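Long-range contacts in protein TASOR (Homo sapiens, PDB 6TL1), which is a component of the HUSH complex, which maintains epigenetic silencing at H3K9me3-rich loci by promoting SETDB1 and MORC2 recruitment: residues Leu3-Phe14 and Tyr36-Asn44; Leu121-Phe132 and Cys200-Asp211. All coordinates share one frame; numbering follows the deposited sequence.

Interaction 1. Residues Leu3-Phe14 and Tyr36-Asn44; sequences LFQPLTPGSREF and YRRACLVHN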
# COMPACT_ATOMS: atom_id res chain seq x y z
N LEU A 3 -8.12 -14.96 11.50
CA LEU A 3 -7.65 -13.95 10.55
C LEU A 3 -6.77 -12.91 11.23
O LEU A 3 -5.74 -12.51 10.67
CB LEU A 3 -8.85 -13.31 9.86
CG LEU A 3 -8.54 -12.21 8.82
CD1 LEU A 3 -7.63 -12.73 7.74
CD2 LEU A 3 -9.84 -11.70 8.20
N PHE A 4 -7.12 -12.47 12.43
CA PHE A 4 -6.37 -11.44 13.13
C PHE A 4 -5.69 -12.02 14.36
O PHE A 4 -6.32 -12.72 15.15
CB PHE A 4 -7.27 -10.27 13.54
CG PHE A 4 -7.87 -9.55 12.37
CD1 PHE A 4 -7.10 -8.70 11.61
CD2 PHE A 4 -9.20 -9.75 12.02
CE1 PHE A 4 -7.63 -8.04 10.52
CE2 PHE A 4 -9.74 -9.09 10.93
CZ PHE A 4 -8.96 -8.24 10.18
N GLN A 5 -4.41 -11.70 14.53
CA GLN A 5 -3.75 -12.10 15.77
C GLN A 5 -3.39 -10.85 16.54
O GLN A 5 -2.45 -10.11 16.14
CB GLN A 5 -2.52 -12.95 15.47
CG GLN A 5 -1.54 -13.05 16.65
CD GLN A 5 -0.14 -13.39 16.21
OE1 GLN A 5 0.13 -13.56 15.02
NE2 GLN A 5 0.76 -13.52 17.17
N PRO A 6 -4.07 -10.51 17.62
CA PRO A 6 -3.73 -9.33 18.41
C PRO A 6 -2.34 -9.47 19.02
O PRO A 6 -1.95 -10.56 19.45
CB PRO A 6 -4.81 -9.26 19.48
CG PRO A 6 -5.96 -10.07 18.93
CD PRO A 6 -5.31 -11.16 18.12
N LEU A 7 -1.58 -8.37 19.00
CA LEU A 7 -0.23 -8.33 19.53
C LEU A 7 -0.22 -7.48 20.80
O LEU A 7 -0.90 -6.45 20.87
CB LEU A 7 0.75 -7.75 18.51
CG LEU A 7 0.71 -8.34 17.10
CD1 LEU A 7 1.51 -7.47 16.11
CD2 LEU A 7 1.22 -9.76 17.10
N THR A 8 0.55 -7.92 21.79
CA THR A 8 0.61 -7.19 23.04
C THR A 8 1.56 -6.01 22.90
O THR A 8 2.70 -6.19 22.46
CB THR A 8 1.07 -8.10 24.17
OG1 THR A 8 0.15 -9.19 24.30
CG2 THR A 8 1.11 -7.34 25.50
N PRO A 9 1.14 -4.79 23.25
CA PRO A 9 2.04 -3.64 23.14
C PRO A 9 3.32 -3.86 23.93
O PRO A 9 3.29 -4.36 25.06
CB PRO A 9 1.21 -2.48 23.72
CG PRO A 9 -0.21 -2.90 23.48
CD PRO A 9 -0.22 -4.40 23.66
N GLY A 10 4.45 -3.52 23.31
CA GLY A 10 5.74 -3.69 23.93
C GLY A 10 6.42 -5.01 23.62
O GLY A 10 7.63 -5.14 23.89
N SER A 11 5.68 -5.98 23.08
CA SER A 11 6.23 -7.26 22.68
C SER A 11 7.08 -7.12 21.42
O SER A 11 6.99 -6.13 20.69
CB SER A 11 5.10 -8.25 22.43
OG SER A 11 4.54 -8.04 21.14
N ARG A 12 7.90 -8.14 21.16
CA ARG A 12 8.73 -8.15 19.96
C ARG A 12 7.88 -8.01 18.69
O ARG A 12 8.22 -7.24 17.78
CB ARG A 12 9.58 -9.42 19.90
CG ARG A 12 10.38 -9.54 18.61
CD ARG A 12 11.20 -10.83 18.56
NE ARG A 12 12.37 -10.79 19.44
CZ ARG A 12 13.56 -10.29 19.09
NH1 ARG A 12 13.74 -9.78 17.87
NH2 ARG A 12 14.56 -10.31 19.95
N GLU A 13 6.79 -8.78 18.59
CA GLU A 13 5.98 -8.75 17.37
C GLU A 13 5.31 -7.40 17.19
O GLU A 13 5.20 -6.89 16.07
CB GLU A 13 4.94 -9.86 17.40
CG GLU A 13 5.50 -11.26 17.55
CD GLU A 13 4.56 -12.33 17.02
OE1 GLU A 13 3.44 -12.46 17.55
OE2 GLU A 13 4.94 -13.04 16.06
N PHE A 14 4.83 -6.82 18.29
CA PHE A 14 4.20 -5.50 18.24
C PHE A 14 5.18 -4.44 17.76
O PHE A 14 4.85 -3.61 16.91
CB PHE A 14 3.66 -5.16 19.63
CG PHE A 14 2.86 -3.88 19.69
CD1 PHE A 14 3.50 -2.66 19.87
CD2 PHE A 14 1.48 -3.90 19.60
CE1 PHE A 14 2.77 -1.49 19.95
CE2 PHE A 14 0.75 -2.73 19.68
CZ PHE A 14 1.40 -1.53 19.85
N TYR A 36 0.63 4.42 18.10
CA TYR A 36 0.03 3.18 17.64
C TYR A 36 -0.36 2.39 18.88
O TYR A 36 0.51 1.87 19.58
CB TYR A 36 1.00 2.42 16.75
CG TYR A 36 1.38 3.22 15.53
CD1 TYR A 36 0.46 3.46 14.52
CD2 TYR A 36 2.65 3.76 15.42
CE1 TYR A 36 0.81 4.21 13.41
CE2 TYR A 36 3.01 4.50 14.32
CZ TYR A 36 2.09 4.72 13.32
OH TYR A 36 2.45 5.46 12.22
N ARG A 37 -1.65 2.31 19.15
CA ARG A 37 -2.11 1.79 20.42
C ARG A 37 -2.59 0.36 20.35
O ARG A 37 -2.71 -0.28 21.40
CB ARG A 37 -3.23 2.68 20.97
CG ARG A 37 -2.88 4.17 20.96
CD ARG A 37 -3.61 4.89 22.06
NE ARG A 37 -3.52 6.34 21.94
CZ ARG A 37 -4.01 7.18 22.84
NH1 ARG A 37 -4.61 6.69 23.92
NH2 ARG A 37 -3.90 8.49 22.67
N ARG A 38 -2.88 -0.15 19.16
CA ARG A 38 -3.15 -1.58 19.03
C ARG A 38 -2.72 -2.02 17.65
O ARG A 38 -2.61 -1.21 16.72
CB ARG A 38 -4.62 -1.93 19.31
CG ARG A 38 -5.64 -1.25 18.44
CD ARG A 38 -7.03 -1.71 18.86
NE ARG A 38 -8.06 -1.28 17.92
CZ ARG A 38 -9.28 -1.79 17.88
NH1 ARG A 38 -9.63 -2.75 18.72
NH2 ARG A 38 -10.16 -1.34 16.99
N ALA A 39 -2.46 -3.32 17.53
CA ALA A 39 -1.88 -3.87 16.31
C ALA A 39 -2.22 -5.35 16.23
O ALA A 39 -2.21 -6.05 17.24
CB ALA A 39 -0.36 -3.66 16.27
N CYS A 40 -2.53 -5.81 15.01
CA CYS A 40 -2.76 -7.22 14.74
C CYS A 40 -1.97 -7.66 13.53
O CYS A 40 -1.83 -6.91 12.56
CB CYS A 40 -4.24 -7.51 14.45
SG CYS A 40 -5.40 -7.06 15.73
N LEU A 41 -1.46 -8.90 13.56
CA LEU A 41 -0.98 -9.50 12.33
C LEU A 41 -2.16 -10.15 11.61
O LEU A 41 -3.14 -10.57 12.23
CB LEU A 41 0.12 -10.54 12.59
CG LEU A 41 1.46 -9.93 12.99
CD1 LEU A 41 2.39 -10.95 13.61
CD2 LEU A 41 2.10 -9.28 11.78
N VAL A 42 -2.09 -10.17 10.29
CA VAL A 42 -3.15 -10.74 9.48
C VAL A 42 -2.68 -12.10 8.97
O VAL A 42 -1.56 -12.23 8.47
CB VAL A 42 -3.55 -9.80 8.33
CG1 VAL A 42 -4.65 -10.43 7.49
CG2 VAL A 42 -4.00 -8.45 8.88
N HIS A 43 -3.53 -13.11 9.11
CA HIS A 43 -3.19 -14.45 8.63
C HIS A 43 -4.33 -14.89 7.72
O HIS A 43 -5.30 -15.51 8.17
CB HIS A 43 -2.93 -15.43 9.79
CG HIS A 43 -1.92 -14.93 10.78
ND1 HIS A 43 -0.57 -14.96 10.52
CD2 HIS A 43 -2.06 -14.46 12.04
CE1 HIS A 43 0.08 -14.46 11.56
NE2 HIS A 43 -0.79 -14.17 12.50
N ASN A 44 -4.20 -14.59 6.43
CA ASN A 44 -5.22 -14.97 5.46
C ASN A 44 -4.53 -15.95 4.52
O ASN A 44 -3.80 -15.54 3.61
CB ASN A 44 -5.80 -13.74 4.74
CG ASN A 44 -6.85 -14.12 3.67
OD1 ASN A 44 -6.77 -15.18 3.05
ND2 ASN A 44 -7.89 -13.30 3.53
O HOH W 1 -2.78 -4.62 20.03
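Phe4 pairs with Val42, Gln5 with Leu41 and Pro6 with Cys40 in antiparallel register, the short strand axes lying 4.4 Å apart with N-to-C directions at 141°. This adds strand 4-6 as an outermost strand to the five-stranded antiparallel sheet of the TASOR pseudo-PARP domain. The backbone link runs from His43 N to Leu3 O, through both bonds of the Gln5-Leu41 pair, to Leu7 N on Ala39 O. Past that point the chains separate, and a water accepts from Ala39 N and donates to Leu7 O.

On the face carrying Phe4, the ring lies alongside Val42, Phe4 CE1 being 4.0 Å from Val42 CG2; helix 82-88 covers both. On the other face Leu7 crosses Leu41 at about a right angle, with Leu7 CD2 3.9 Å from Leu41 CD1. Phe14, brought round by the type II turn Thr8-Ser11, has CG anti to its nitrogen (chi1 -174°), which brings the CE2-CZ side of the ring to the strand: Phe14 CE2 approaches Ala39 CB to 3.7 Å, and Tyr36 O meets the ring edge in plane. Gln5 has its amide nearly coplanar with the His43 imidazole, and His43 NE2 donates to Gln5 OE1 at 2.8 Å, in the carbonyl plane.

Interaction 2. Residues Leu121-Phe132 and Cys200-Asp211; sequences LDTGAMGDVVIF and CPYAVVSFTYKD
Phe207 and Gly127 meet as a hydrogen-bonded antiparallel pair, and the Phe207 ring folds back over the glycine. Its chi1 of 70° sets CG between the backbone nitrogen and carbonyl carbon, turning the ring toward the partner strand. Gly127 CA then sits 4.0 Å from the ring centroid, 24° off the normal, a CH-pi contact over the face. Val129 comes to the ring's edge, its CG2 3.6 Å from Phe207 CE2. Outside the pair, Phe34 meets Phe207 edge-to-face.

Tyr209 is covered by Leu121, whose CB lies over one ring face, 3.8 Å from the centroid, while Asp122 O approaches the ring edge. From Leu121 the chain enters strand 126-132 through the type II turn Asp122-Ala125, and Gly124 and Ala125 both face Tyr209 in a G1 beta bulge. Between the bulges, strands 126-132 and 200-209 pair as neighbours in the antiparallel sheet of the pseudo-PARP domain, 199-209 being its middle strand, their axes 4.5 Å apart.

Ile131 marks the other irregularity, a classic beta bulge: its O accepts from Tyr202 N at 2.8 Å and Ala203 N at 3.1 Å, and the register shifts by one. Its CG2 lies beside the Tyr202 ring, 4.1 Å from Tyr202 CD2, whereas Ile131 CB packs 4.2 Å from Ala203 CB.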
# COMPACT_ATOMS: atom_id res chain seq x y z
N LEU A 121 -3.90 15.41 8.56
CA LEU A 121 -4.76 14.88 9.60
C LEU A 121 -5.01 15.95 10.67
O LEU A 121 -4.15 16.78 10.96
CB LEU A 121 -4.13 13.65 10.26
CG LEU A 121 -3.87 12.46 9.35
CD1 LEU A 121 -3.01 11.42 10.05
CD2 LEU A 121 -5.20 11.86 8.93
N ASP A 122 -6.22 15.91 11.24
CA ASP A 122 -6.59 16.79 12.34
C ASP A 122 -6.04 16.25 13.66
O ASP A 122 -5.92 15.04 13.84
CB ASP A 122 -8.11 16.93 12.42
CG ASP A 122 -8.71 17.63 11.21
OD1 ASP A 122 -7.95 18.24 10.42
OD2 ASP A 122 -9.94 17.56 11.04
N THR A 123 -5.73 17.16 14.58
CA THR A 123 -5.27 16.74 15.90
C THR A 123 -6.34 15.93 16.62
O THR A 123 -7.52 16.27 16.60
CB THR A 123 -4.90 17.94 16.77
OG1 THR A 123 -4.08 18.85 16.03
CG2 THR A 123 -4.14 17.48 18.01
N GLY A 124 -5.91 14.84 17.26
CA GLY A 124 -6.84 13.96 17.92
C GLY A 124 -7.53 12.97 17.01
O GLY A 124 -8.39 12.22 17.48
N ALA A 125 -7.17 12.94 15.73
CA ALA A 125 -7.77 11.99 14.81
C ALA A 125 -7.42 10.56 15.20
O ALA A 125 -6.33 10.28 15.72
CB ALA A 125 -7.28 12.25 13.38
N MET A 126 -8.35 9.65 14.93
CA MET A 126 -8.15 8.23 15.15
C MET A 126 -8.38 7.50 13.84
O MET A 126 -9.26 7.87 13.06
CB MET A 126 -9.11 7.74 16.24
CG MET A 126 -9.29 6.24 16.30
SD MET A 126 -10.03 5.67 17.85
CE MET A 126 -9.84 7.03 18.95
N GLY A 127 -7.61 6.43 13.61
CA GLY A 127 -7.69 5.73 12.35
C GLY A 127 -7.14 4.32 12.45
O GLY A 127 -6.50 3.94 13.43
N ASP A 128 -7.42 3.56 11.39
CA ASP A 128 -6.92 2.20 11.21
C ASP A 128 -6.09 2.17 9.94
O ASP A 128 -6.54 2.63 8.89
CB ASP A 128 -8.07 1.21 11.09
CG ASP A 128 -8.90 1.12 12.36
OD1 ASP A 128 -8.30 1.00 13.45
OD2 ASP A 128 -10.14 1.18 12.25
N VAL A 129 -4.88 1.61 10.02
CA VAL A 129 -4.00 1.52 8.87
C VAL A 129 -3.70 0.04 8.62
O VAL A 129 -3.23 -0.66 9.53
CB VAL A 129 -2.70 2.31 9.08
CG1 VAL A 129 -1.80 2.18 7.87
CG2 VAL A 129 -3.02 3.77 9.37
N VAL A 130 -4.00 -0.43 7.41
CA VAL A 130 -3.62 -1.77 6.97
C VAL A 130 -2.24 -1.69 6.33
O VAL A 130 -1.96 -0.80 5.52
CB VAL A 130 -4.66 -2.36 5.99
CG1 VAL A 130 -4.21 -3.76 5.49
CG2 VAL A 130 -5.99 -2.54 6.69
N ILE A 131 -1.35 -2.56 6.78
CA ILE A 131 -0.03 -2.71 6.21
C ILE A 131 -0.08 -3.90 5.26
O ILE A 131 -0.38 -5.03 5.67
CB ILE A 131 1.04 -2.92 7.29
CG1 ILE A 131 1.11 -1.71 8.23
CG2 ILE A 131 2.38 -3.29 6.66
CD1 ILE A 131 2.10 -1.88 9.38
N PHE A 132 0.22 -3.64 3.99
CA PHE A 132 0.28 -4.68 2.96
C PHE A 132 1.72 -5.04 2.69
O PHE A 132 2.59 -4.16 2.60
CB PHE A 132 -0.36 -4.21 1.65
CG PHE A 132 -1.82 -3.96 1.75
CD1 PHE A 132 -2.29 -2.71 2.11
CD2 PHE A 132 -2.72 -4.98 1.50
CE1 PHE A 132 -3.66 -2.48 2.19
CE2 PHE A 132 -4.08 -4.76 1.60
CZ PHE A 132 -4.55 -3.50 1.95
N CYS A 200 -0.79 -8.12 -0.54
CA CYS A 200 -1.35 -9.01 0.48
C CYS A 200 -1.39 -8.33 1.84
O CYS A 200 -0.35 -7.83 2.30
CB CYS A 200 -0.54 -10.31 0.56
SG CYS A 200 -1.26 -11.57 1.62
N PRO A 201 -2.54 -8.28 2.51
CA PRO A 201 -2.59 -7.69 3.86
C PRO A 201 -1.72 -8.47 4.84
O PRO A 201 -1.74 -9.70 4.87
CB PRO A 201 -4.07 -7.76 4.23
CG PRO A 201 -4.60 -8.87 3.42
CD PRO A 201 -3.83 -8.87 2.13
N TYR A 202 -0.94 -7.73 5.61
CA TYR A 202 0.06 -8.25 6.54
C TYR A 202 -0.19 -7.88 7.99
O TYR A 202 -0.03 -8.72 8.88
CB TYR A 202 1.45 -7.74 6.10
CG TYR A 202 2.58 -8.10 7.02
CD1 TYR A 202 3.19 -9.35 6.95
CD2 TYR A 202 3.08 -7.17 7.94
CE1 TYR A 202 4.22 -9.68 7.80
CE2 TYR A 202 4.11 -7.50 8.80
CZ TYR A 202 4.69 -8.74 8.72
OH TYR A 202 5.73 -9.07 9.56
N ALA A 203 -0.62 -6.64 8.26
CA ALA A 203 -0.86 -6.20 9.63
C ALA A 203 -1.84 -5.05 9.62
O ALA A 203 -2.02 -4.37 8.60
CB ALA A 203 0.45 -5.78 10.32
N VAL A 204 -2.47 -4.82 10.77
CA VAL A 204 -3.37 -3.69 10.99
C VAL A 204 -2.99 -3.02 12.30
O VAL A 204 -2.76 -3.69 13.30
CB VAL A 204 -4.85 -4.13 11.02
CG1 VAL A 204 -5.76 -2.92 11.04
CG2 VAL A 204 -5.17 -5.03 9.83
N VAL A 205 -2.93 -1.69 12.27
CA VAL A 205 -2.68 -0.90 13.47
C VAL A 205 -3.77 0.16 13.57
O VAL A 205 -4.32 0.62 12.56
CB VAL A 205 -1.30 -0.21 13.44
CG1 VAL A 205 -0.19 -1.25 13.46
CG2 VAL A 205 -1.20 0.69 12.22
N SER A 206 -4.09 0.54 14.80
CA SER A 206 -4.94 1.68 15.08
C SER A 206 -4.06 2.78 15.65
O SER A 206 -3.17 2.51 16.46
CB SER A 206 -6.05 1.30 16.06
OG SER A 206 -7.00 0.45 15.44
N PHE A 207 -4.28 4.02 15.22
CA PHE A 207 -3.46 5.13 15.68
C PHE A 207 -4.34 6.25 16.24
O PHE A 207 -5.52 6.37 15.91
CB PHE A 207 -2.57 5.71 14.56
CG PHE A 207 -3.32 6.45 13.48
CD1 PHE A 207 -3.70 7.77 13.64
CD2 PHE A 207 -3.61 5.83 12.27
CE1 PHE A 207 -4.39 8.45 12.65
CE2 PHE A 207 -4.29 6.50 11.27
CZ PHE A 207 -4.68 7.81 11.46
N THR A 208 -3.73 7.08 17.06
CA THR A 208 -4.25 8.41 17.31
C THR A 208 -3.19 9.40 16.86
O THR A 208 -1.99 9.09 16.86
CB THR A 208 -4.62 8.65 18.77
OG1 THR A 208 -3.51 8.34 19.63
CG2 THR A 208 -5.81 7.78 19.15
N TYR A 209 -3.64 10.56 16.39
CA TYR A 209 -2.78 11.59 15.83
C TYR A 209 -2.87 12.87 16.67
O TYR A 209 -3.98 13.35 16.94
CB TYR A 209 -3.13 11.84 14.36
CG TYR A 209 -2.28 12.88 13.68
CD1 TYR A 209 -1.03 12.56 13.14
CD2 TYR A 209 -2.73 14.18 13.54
CE1 TYR A 209 -0.25 13.52 12.52
CE2 TYR A 209 -1.95 15.14 12.92
CZ TYR A 209 -0.72 14.80 12.41
OH TYR A 209 0.04 15.76 11.79
N LYS A 210 -1.71 13.40 17.06
CA LYS A 210 -1.47 14.67 17.75
C LYS A 210 -0.46 15.45 16.91
O LYS A 210 0.65 14.96 16.70
CB LYS A 210 -0.82 14.45 19.15
CG LYS A 210 -1.57 13.96 20.44
CD LYS A 210 -2.58 15.03 21.01
CE LYS A 210 -3.23 14.72 22.43
NZ LYS A 210 -3.81 13.32 22.55
N ASP A 211 -0.79 16.65 16.43
CA ASP A 211 0.22 17.36 15.62
C ASP A 211 1.36 17.99 16.45
O ASP A 211 1.36 17.96 17.68
CB ASP A 211 -0.40 18.45 14.74
CG ASP A 211 -1.28 19.39 15.52
OD1 ASP A 211 -1.47 20.54 15.08
OD2 ASP A 211 -1.80 18.96 16.57

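Overall arrangement
Both contacts belong to one five-stranded antiparallel sheet, ordered 4-6, 34-42, 199-209, 126-134, 71-77, and their centres lie about 13 Å apart. Interaction 1 joins the first two strands of that order and interaction 2 the third and fourth. The seam between them is direct: Cys40 N lies 2.7 Å from Val204 O and Val42 N 2.9 Å from Tyr202 O, both probable hydrogen bonds. Along the chain they come in series, interaction 1 closing before residues 121-132 begin. Helix 12-22 packs against one face through Leu7, Tyr36, Ile131 and Val205, and helix 82-88 against the other through Phe4, Val42 and Val204. Both ends of the construct thus meet in one sheet of the pseudo-PARP domain.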